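Local coordinates for protein beta-galactoside-binding lectin (Gallus gallus, PDB 1QMJ) that binds beta-galactosides such as lactose as a homodimeric galectin and may take part in regulating differentiation, at residues A[1-5]-A[120-126]; A[90-95]-A[105-109]. All blocks are in the same frame, centred on the assembly; numbering follows the deposited sequence.

Contact 1 of 2, residues A[1-5]-A[120-126]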
ATOM      1  N   GLN A   1       5.766 -11.659  -1.728  1.00 64.92           N
ATOM      2  CA  GLN A   1       5.541 -10.192  -1.875  1.00 62.07           C
ATOM      3  C   GLN A   1       6.393  -9.484  -0.847  1.00 61.14           C
ATOM      4  O   GLN A   1       6.736 -10.061   0.189  1.00 63.61           O
ATOM      5  CB  GLN A   1       4.075  -9.847  -1.622  1.00 62.41           C
ATOM      6  CG  GLN A   1       3.139 -10.161  -2.769  1.00 66.74           C
ATOM      7  CD  GLN A   1       3.032  -9.020  -3.753  1.00 70.10           C
ATOM      8  OE1 GLN A   1       3.988  -8.271  -3.957  1.00 76.43           O
ATOM      9  NE2 GLN A   1       1.864  -8.867  -4.359  1.00 72.01           N
ATOM     10  N   GLY A   2       6.714  -8.261  -1.111  1.00 57.24           N
ATOM     11  CA  GLY A   2       7.498  -7.486  -0.138  1.00 53.74           C
ATOM     12  C   GLY A   2       7.528  -6.019  -0.556  1.00 50.74           C
ATOM     13  O   GLY A   2       8.514  -5.531  -1.130  1.00 53.82           O
ATOM     14  N   LEU A   3       6.441  -5.336  -0.257  1.00 43.53           N
ATOM     15  CA  LEU A   3       6.307  -3.920  -0.608  1.00 37.32           C
ATOM     16  C   LEU A   3       6.508  -3.015   0.612  1.00 32.76           C
ATOM     17  O   LEU A   3       6.497  -3.467   1.768  1.00 30.90           O
ATOM     18  CB  LEU A   3       4.920  -3.624  -1.208  1.00 38.49           C
ATOM     19  CG  LEU A   3       3.746  -4.263  -0.459  1.00 40.84           C
ATOM     20  CD1 LEU A   3       3.340  -3.486   0.797  1.00 40.86           C
ATOM     21  CD2 LEU A   3       2.480  -4.353  -1.323  1.00 43.62           C
ATOM     22  N   VAL A   4       6.690  -1.755   0.289  1.00 28.06           N
ATOM     23  CA  VAL A   4       6.894  -0.690   1.269  1.00 25.51           C
ATOM     24  C   VAL A   4       5.901   0.434   1.001  1.00 26.09           C
ATOM     25  O   VAL A   4       5.714   0.857  -0.150  1.00 27.53           O
ATOM     26  CB  VAL A   4       8.318  -0.131   1.159  1.00 24.46           C
ATOM     27  CG1 VAL A   4       8.595   0.996   2.157  1.00 21.32           C
ATOM     28  CG2 VAL A   4       9.399  -1.182   1.413  1.00 20.95           C
ATOM     29  N   VAL A   5       5.290   0.884   2.075  1.00 25.75           N
ATOM     30  CA  VAL A   5       4.306   1.971   2.028  1.00 23.89           C
ATOM     31  C   VAL A   5       4.783   3.133   2.895  1.00 24.24           C
ATOM     32  O   VAL A   5       5.120   2.950   4.075  1.00 26.45           O
ATOM     33  CB  VAL A   5       2.948   1.490   2.548  1.00 23.44           C
ATOM     34  CG1 VAL A   5       1.803   2.440   2.188  1.00 20.99           C
ATOM     35  CG2 VAL A   5       2.540   0.122   1.998  1.00 18.42           C
ATOM     36  N   VAL A 120       6.291  -5.017   4.373  1.00 21.76           N
ATOM     37  CA  VAL A 120       6.034  -6.443   4.548  1.00 24.22           C
ATOM     38  C   VAL A 120       7.178  -7.162   3.855  1.00 27.95           C
ATOM     39  O   VAL A 120       7.480  -6.864   2.703  1.00 30.85           O
ATOM     40  CB  VAL A 120       4.694  -6.879   3.901  1.00 24.30           C
ATOM     41  CG1 VAL A 120       4.501  -8.378   4.069  1.00 22.39           C
ATOM     42  CG2 VAL A 120       3.523  -6.121   4.530  1.00 20.69           C
ATOM     43  N   GLU A 121       7.838  -8.070   4.566  1.00 30.17           N
ATOM     44  CA  GLU A 121       8.956  -8.818   3.996  1.00 31.69           C
ATOM     45  C   GLU A 121       8.888 -10.309   4.324  1.00 29.91           C
ATOM     46  O   GLU A 121       8.079 -10.752   5.147  1.00 27.89           O
ATOM     47  CB  GLU A 121      10.298  -8.223   4.449  1.00 34.33           C
ATOM     48  CG  GLU A 121      10.511  -8.208   5.953  1.00 44.79           C
ATOM     49  CD  GLU A 121      11.817  -7.537   6.361  1.00 52.66           C
ATOM     50  OE1 GLU A 121      12.055  -6.378   5.946  1.00 56.22           O
ATOM     51  OE2 GLU A 121      12.601  -8.165   7.109  1.00 55.77           O
ATOM     52  N   GLY A 122       9.737 -11.082   3.657  1.00 27.13           N
ATOM     53  CA  GLY A 122       9.761 -12.511   3.880  1.00 30.25           C
ATOM     54  C   GLY A 122       8.804 -13.288   2.997  1.00 32.82           C
ATOM     55  O   GLY A 122       8.372 -12.824   1.934  1.00 34.19           O
ATOM     56  N   ASP A 123       8.458 -14.481   3.459  1.00 34.53           N
ATOM     57  CA  ASP A 123       7.581 -15.375   2.725  1.00 32.63           C
ATOM     58  C   ASP A 123       6.105 -15.133   2.980  1.00 32.88           C
ATOM     59  O   ASP A 123       5.402 -15.993   3.522  1.00 31.19           O
ATOM     60  CB  ASP A 123       7.957 -16.819   3.039  1.00 35.36           C
ATOM     61  CG  ASP A 123       9.426 -17.095   2.788  1.00 37.69           C
ATOM     62  OD1 ASP A 123       9.897 -16.826   1.663  1.00 40.62           O
ATOM     63  OD2 ASP A 123      10.115 -17.550   3.720  1.00 38.72           O
ATOM     64  N   PHE A 124       5.644 -13.953   2.574  1.00 32.42           N
ATOM     65  CA  PHE A 124       4.248 -13.567   2.722  1.00 30.34           C
ATOM     66  C   PHE A 124       3.835 -12.930   1.404  1.00 30.15           C
ATOM     67  O   PHE A 124       4.610 -12.190   0.790  1.00 29.68           O
ATOM     68  CB  PHE A 124       4.083 -12.561   3.869  1.00 25.03           C
ATOM     69  CG  PHE A 124       2.650 -12.320   4.282  1.00 23.12           C
ATOM     70  CD1 PHE A 124       1.923 -13.304   4.942  1.00 21.43           C
ATOM     71  CD2 PHE A 124       2.041 -11.091   4.048  1.00 24.48           C
ATOM     72  CE1 PHE A 124       0.619 -13.074   5.367  1.00 19.68           C
ATOM     73  CE2 PHE A 124       0.730 -10.850   4.472  1.00 23.98           C
ATOM     74  CZ  PHE A 124       0.022 -11.846   5.133  1.00 22.96           C
ATOM     75  N   LYS A 125       2.641 -13.270   0.939  1.00 31.22           N
ATOM     76  CA  LYS A 125       2.123 -12.711  -0.297  1.00 31.34           C
ATOM     77  C   LYS A 125       0.972 -11.766   0.057  1.00 28.48           C
ATOM     78  O   LYS A 125      -0.088 -12.199   0.505  1.00 25.52           O
ATOM     79  CB  LYS A 125       1.639 -13.826  -1.228  1.00 33.82           C
ATOM     80  CG  LYS A 125       1.256 -13.348  -2.610  1.00 38.67           C
ATOM     81  CD  LYS A 125       0.422 -14.387  -3.345  1.00 46.20           C
ATOM     82  CE  LYS A 125      -0.946 -14.580  -2.692  1.00 48.21           C
ATOM     83  NZ  LYS A 125      -1.785 -13.340  -2.712  1.00 48.19           N
ATOM     84  N   VAL A 126       1.223 -10.468  -0.077  1.00 28.14           N
ATOM     85  CA  VAL A 126       0.229  -9.449   0.220  1.00 28.74           C
ATOM     86  C   VAL A 126      -0.875  -9.474  -0.840  1.00 28.71           C
ATOM     87  O   VAL A 126      -0.612  -9.582  -2.044  1.00 27.85           O
ATOM     88  CB  VAL A 126       0.865  -8.034   0.270  1.00 29.18           C
ATOM     89  CG1 VAL A 126      -0.164  -6.995   0.707  1.00 29.34           C
ATOM     90  CG2 VAL A 126       2.053  -8.025   1.209  1.00 29.17           C
TER
HETATM   91  O   HOH W   1       7.849 -13.259  -1.234  1.00 55.34           O
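Two strands of a beta sandwich that belong to different sheets can be bridged by a chain terminus, and the N-terminus of this galectin is a clear case. Val120, near the end of strand 117-122, gives its N to Leu3 O at 3.0 Å, extending the pairing that strand 4-6 makes with the same strand. Its carbonyl takes no regular bond from Leu3 N; instead Gly2 CA lies 2.9 Å from Val120 O in a CA-H...O contact, and a CB on Gly2 would fall tightly against the same oxygen. At Gly122 the chain starts its turn, with a positive phi that suits glycine, and Gly122 O reaches Gln1 N through a water. Asp123 then centres an inverse gamma turn that carries the chain into strand 124-131. Phe124 O receives a 2.8 Å hydrogen bond from Gln1 N. Beyond it, the CG atoms of Gln1 and Lys125 lie 3.7 Å apart, and Val126 CG1 sits 4.3 Å from Leu3 CD2; Leu3 also packs on Phe131 of the second subunit. Sparse backbone bonds, one water and a small apolar patch thus tie the terminus to both sheets, just before Val4 and Val5 pair with the neighbouring subunit across the dimer interface.

Contact 2 of 2, residues A[90-95]-A[105-109]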
ATOM      1  N   PHE A  90      -2.428   1.044  17.624  1.00 31.09           N
ATOM      2  CA  PHE A  90      -1.544   1.436  18.720  1.00 32.02           C
ATOM      3  C   PHE A  90      -2.037   2.704  19.398  1.00 33.45           C
ATOM      4  O   PHE A  90      -2.992   3.342  18.942  1.00 33.62           O
ATOM      5  CB  PHE A  90      -0.131   1.700  18.173  1.00 31.75           C
ATOM      6  CG  PHE A  90      -0.002   3.066  17.483  1.00 29.89           C
ATOM      7  CD1 PHE A  90      -0.571   3.272  16.219  1.00 32.41           C
ATOM      8  CD2 PHE A  90       0.683   4.109  18.119  1.00 31.23           C
ATOM      9  CE1 PHE A  90      -0.457   4.521  15.594  1.00 33.78           C
ATOM     10  CE2 PHE A  90       0.796   5.358  17.493  1.00 31.85           C
ATOM     11  CZ  PHE A  90       0.226   5.564  16.231  1.00 31.09           C
ATOM     12  N   ASP A  91      -1.353   3.000  20.471  1.00 36.15           N
ATOM     13  CA  ASP A  91      -1.586   4.191  21.284  1.00 38.88           C
ATOM     14  C   ASP A  91      -0.235   4.580  21.882  1.00 42.55           C
ATOM     15  O   ASP A  91       0.813   4.065  21.477  1.00 41.98           O
ATOM     16  CB  ASP A  91      -2.643   3.928  22.377  1.00 40.03           C
ATOM     17  CG  ASP A  91      -2.393   2.678  23.212  1.00 40.65           C
ATOM     18  OD1 ASP A  91      -1.239   2.483  23.743  1.00 40.78           O
ATOM     19  OD2 ASP A  91      -3.344   1.822  23.386  1.00 43.32           O
ATOM     20  N   ALA A  92      -0.259   5.472  22.828  1.00 46.08           N
ATOM     21  CA  ALA A  92       0.978   5.962  23.453  1.00 47.70           C
ATOM     22  C   ALA A  92       1.692   4.884  24.295  1.00 48.23           C
ATOM     23  O   ALA A  92       2.918   4.923  24.478  1.00 48.39           O
ATOM     24  CB  ALA A  92       0.671   7.140  24.378  1.00 48.72           C
ATOM     25  N   ALA A  93       0.930   3.926  24.794  1.00 46.46           N
ATOM     26  CA  ALA A  93       1.489   2.866  25.666  1.00 43.58           C
ATOM     27  C   ALA A  93       1.933   1.595  24.909  1.00 41.04           C
ATOM     28  O   ALA A  93       2.977   0.998  25.210  1.00 40.38           O
ATOM     29  CB  ALA A  93       0.459   2.429  26.707  1.00 44.95           C
ATOM     30  N   GLU A  94       1.164   1.151  23.926  1.00 39.20           N
ATOM     31  CA  GLU A  94       1.549  -0.083  23.209  1.00 39.43           C
ATOM     32  C   GLU A  94       0.944  -0.210  21.812  1.00 37.03           C
ATOM     33  O   GLU A  94       0.102   0.603  21.398  1.00 36.24           O
ATOM     34  CB  GLU A  94       1.083  -1.314  23.999  1.00 42.14           C
ATOM     35  CG  GLU A  94      -0.440  -1.379  24.178  1.00 45.99           C
ATOM     36  CD  GLU A  94      -0.915  -2.705  24.784  1.00 51.54           C
ATOM     37  OE1 GLU A  94      -0.136  -3.370  25.567  1.00 57.66           O
ATOM     38  OE2 GLU A  94      -2.093  -3.157  24.511  1.00 50.54           O
ATOM     39  N   VAL A  95       1.440  -1.254  21.170  1.00 33.82           N
ATOM     40  CA  VAL A  95       1.045  -1.675  19.830  1.00 31.24           C
ATOM     41  C   VAL A  95       0.365  -3.024  19.948  1.00 30.12           C
ATOM     42  O   VAL A  95       0.852  -3.921  20.648  1.00 27.79           O
ATOM     43  CB  VAL A  95       2.274  -1.822  18.921  1.00 32.54           C
ATOM     44  CG1 VAL A  95       1.909  -1.964  17.440  1.00 31.31           C
ATOM     45  CG2 VAL A  95       3.231  -0.635  19.000  1.00 29.80           C
ATOM     46  N   GLU A 105       0.629  -8.074  21.994  1.00 24.35           N
ATOM     47  CA  GLU A 105       0.819  -6.720  22.475  1.00 27.25           C
ATOM     48  C   GLU A 105       2.310  -6.482  22.610  1.00 26.35           C
ATOM     49  O   GLU A 105       3.061  -7.410  22.885  1.00 26.62           O
ATOM     50  CB  GLU A 105       0.113  -6.539  23.817  1.00 31.91           C
ATOM     51  CG  GLU A 105      -1.393  -6.725  23.721  1.00 43.23           C
ATOM     52  CD  GLU A 105      -2.073  -6.773  25.074  1.00 50.06           C
ATOM     53  OE1 GLU A 105      -2.131  -5.722  25.747  1.00 54.56           O
ATOM     54  OE2 GLU A 105      -2.557  -7.862  25.459  1.00 55.40           O
ATOM     55  N   PHE A 106       2.740  -5.245  22.389  1.00 25.73           N
ATOM     56  CA  PHE A 106       4.150  -4.892  22.477  1.00 26.61           C
ATOM     57  C   PHE A 106       4.190  -3.431  22.905  1.00 28.10           C
ATOM     58  O   PHE A 106       3.487  -2.600  22.339  1.00 28.02           O
ATOM     59  CB  PHE A 106       4.814  -5.079  21.102  1.00 26.00           C
ATOM     60  CG  PHE A 106       6.314  -4.941  21.116  1.00 26.50           C
ATOM     61  CD1 PHE A 106       7.113  -5.915  21.704  1.00 26.24           C
ATOM     62  CD2 PHE A 106       6.934  -3.843  20.520  1.00 29.27           C
ATOM     63  CE1 PHE A 106       8.504  -5.799  21.698  1.00 27.72           C
ATOM     64  CE2 PHE A 106       8.325  -3.718  20.508  1.00 26.95           C
ATOM     65  CZ  PHE A 106       9.109  -4.697  21.097  1.00 24.07           C
ATOM     66  N   PRO A 107       4.998  -3.097  23.921  1.00 28.34           N
ATOM     67  CA  PRO A 107       5.076  -1.707  24.383  1.00 28.55           C
ATOM     68  C   PRO A 107       5.616  -0.724  23.353  1.00 29.93           C
ATOM     69  O   PRO A 107       6.562  -1.028  22.619  1.00 30.26           O
ATOM     70  CB  PRO A 107       5.990  -1.804  25.601  1.00 28.77           C
ATOM     71  CG  PRO A 107       6.866  -2.961  25.273  1.00 30.02           C
ATOM     72  CD  PRO A 107       5.896  -3.960  24.703  1.00 27.33           C
ATOM     73  N   ASN A 108       4.996   0.449  23.299  1.00 29.87           N
ATOM     74  CA  ASN A 108       5.401   1.508  22.388  1.00 31.63           C
ATOM     75  C   ASN A 108       6.641   2.122  23.036  1.00 35.08           C
ATOM     76  O   ASN A 108       6.577   3.176  23.680  1.00 37.41           O
ATOM     77  CB  ASN A 108       4.275   2.547  22.253  1.00 31.84           C
ATOM     78  CG  ASN A 108       4.573   3.623  21.209  1.00 30.66           C
ATOM     79  OD1 ASN A 108       5.714   3.789  20.765  1.00 29.24           O
ATOM     80  ND2 ASN A 108       3.540   4.365  20.822  1.00 27.62           N
ATOM     81  N   ARG A 109       7.766   1.432  22.882  1.00 34.32           N
ATOM     82  CA  ARG A 109       9.032   1.860  23.462  1.00 34.83           C
ATOM     83  C   ARG A 109       9.480   3.242  22.987  1.00 36.95           C
ATOM     84  O   ARG A 109       9.940   4.065  23.782  1.00 38.89           O
ATOM     85  CB  ARG A 109      10.133   0.837  23.148  1.00 32.05           C
ATOM     86  CG  ARG A 109       9.914  -0.569  23.692  1.00 28.17           C
ATOM     87  CD  ARG A 109      11.076  -1.457  23.263  1.00 26.28           C
ATOM     88  NE  ARG A 109      10.989  -2.820  23.779  1.00 26.69           N
ATOM     89  CZ  ARG A 109      11.661  -3.859  23.279  1.00 25.69           C
ATOM     90  NH1 ARG A 109      12.471  -3.704  22.241  1.00 25.22           N
ATOM     91  NH2 ARG A 109      11.546  -5.054  23.843  1.00 26.85           N
TER
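Asn108 illustrates how one amide side chain can close the end of a hairpin. Its ND2 donates to Asp91 O at 2.8 Å, while its backbone N donates to Ala93 O, also at 2.8 Å. The Glu94-Pro107 non-hydrogen-bonded pair, a position that suits proline, which has no NH to give, lies between the Asn108 N to Ala93 O bond and the antiparallel hydrogen-bonded pair of Val95 and Phe106, where Val95 N to Phe106 O is 2.7 Å and Phe106 N to Val95 O is 2.9 Å. The turn before the strand is held from within, since Asp91 OD1 accepts from Ala93 N, an Asx turn, and from Glu94 N, completing an Asx motif. The carboxylates of Glu94 and Glu105 crowd each other, with OE2 of Glu94 2.8 Å from OE1 of Glu105 and no hydrogen bond between them. Val95 and Phe106 point to the same face of the sheet and pack on Leu42 of strand 39-47, and Phe90 CD2, at the ring edge, lies 3.9 Å from Asn108 ND2. Phe106 also adjoins Asp71, a predicted galactoside-binding residue. Backbone and amide bonds therefore fix the hairpin's open end despite an acidic pair that is unfavourable if both are ionised.

Galectins fold as a sandwich of two antiparallel sheets, and the two contacts fall on opposite sides of the chain's centre, their own centres 23 Å apart and their nearest atoms about 13 Å apart. Both reach the five-stranded sheet at its outermost strands: contact 2 through strand 103-107, contact 1 through strand 124-131, with contact 1 also touching the other sheet through strand 117-122. The hairpin of contact 2 lies, in sequence, between the two segments that contact 1 brings together. Contact 1 is on the side that meets the second subunit, through Leu3, Val4 and Val5, while contact 2 lies beside the predicted sugar-binding residues, separating dimerisation from probable ligand recognition.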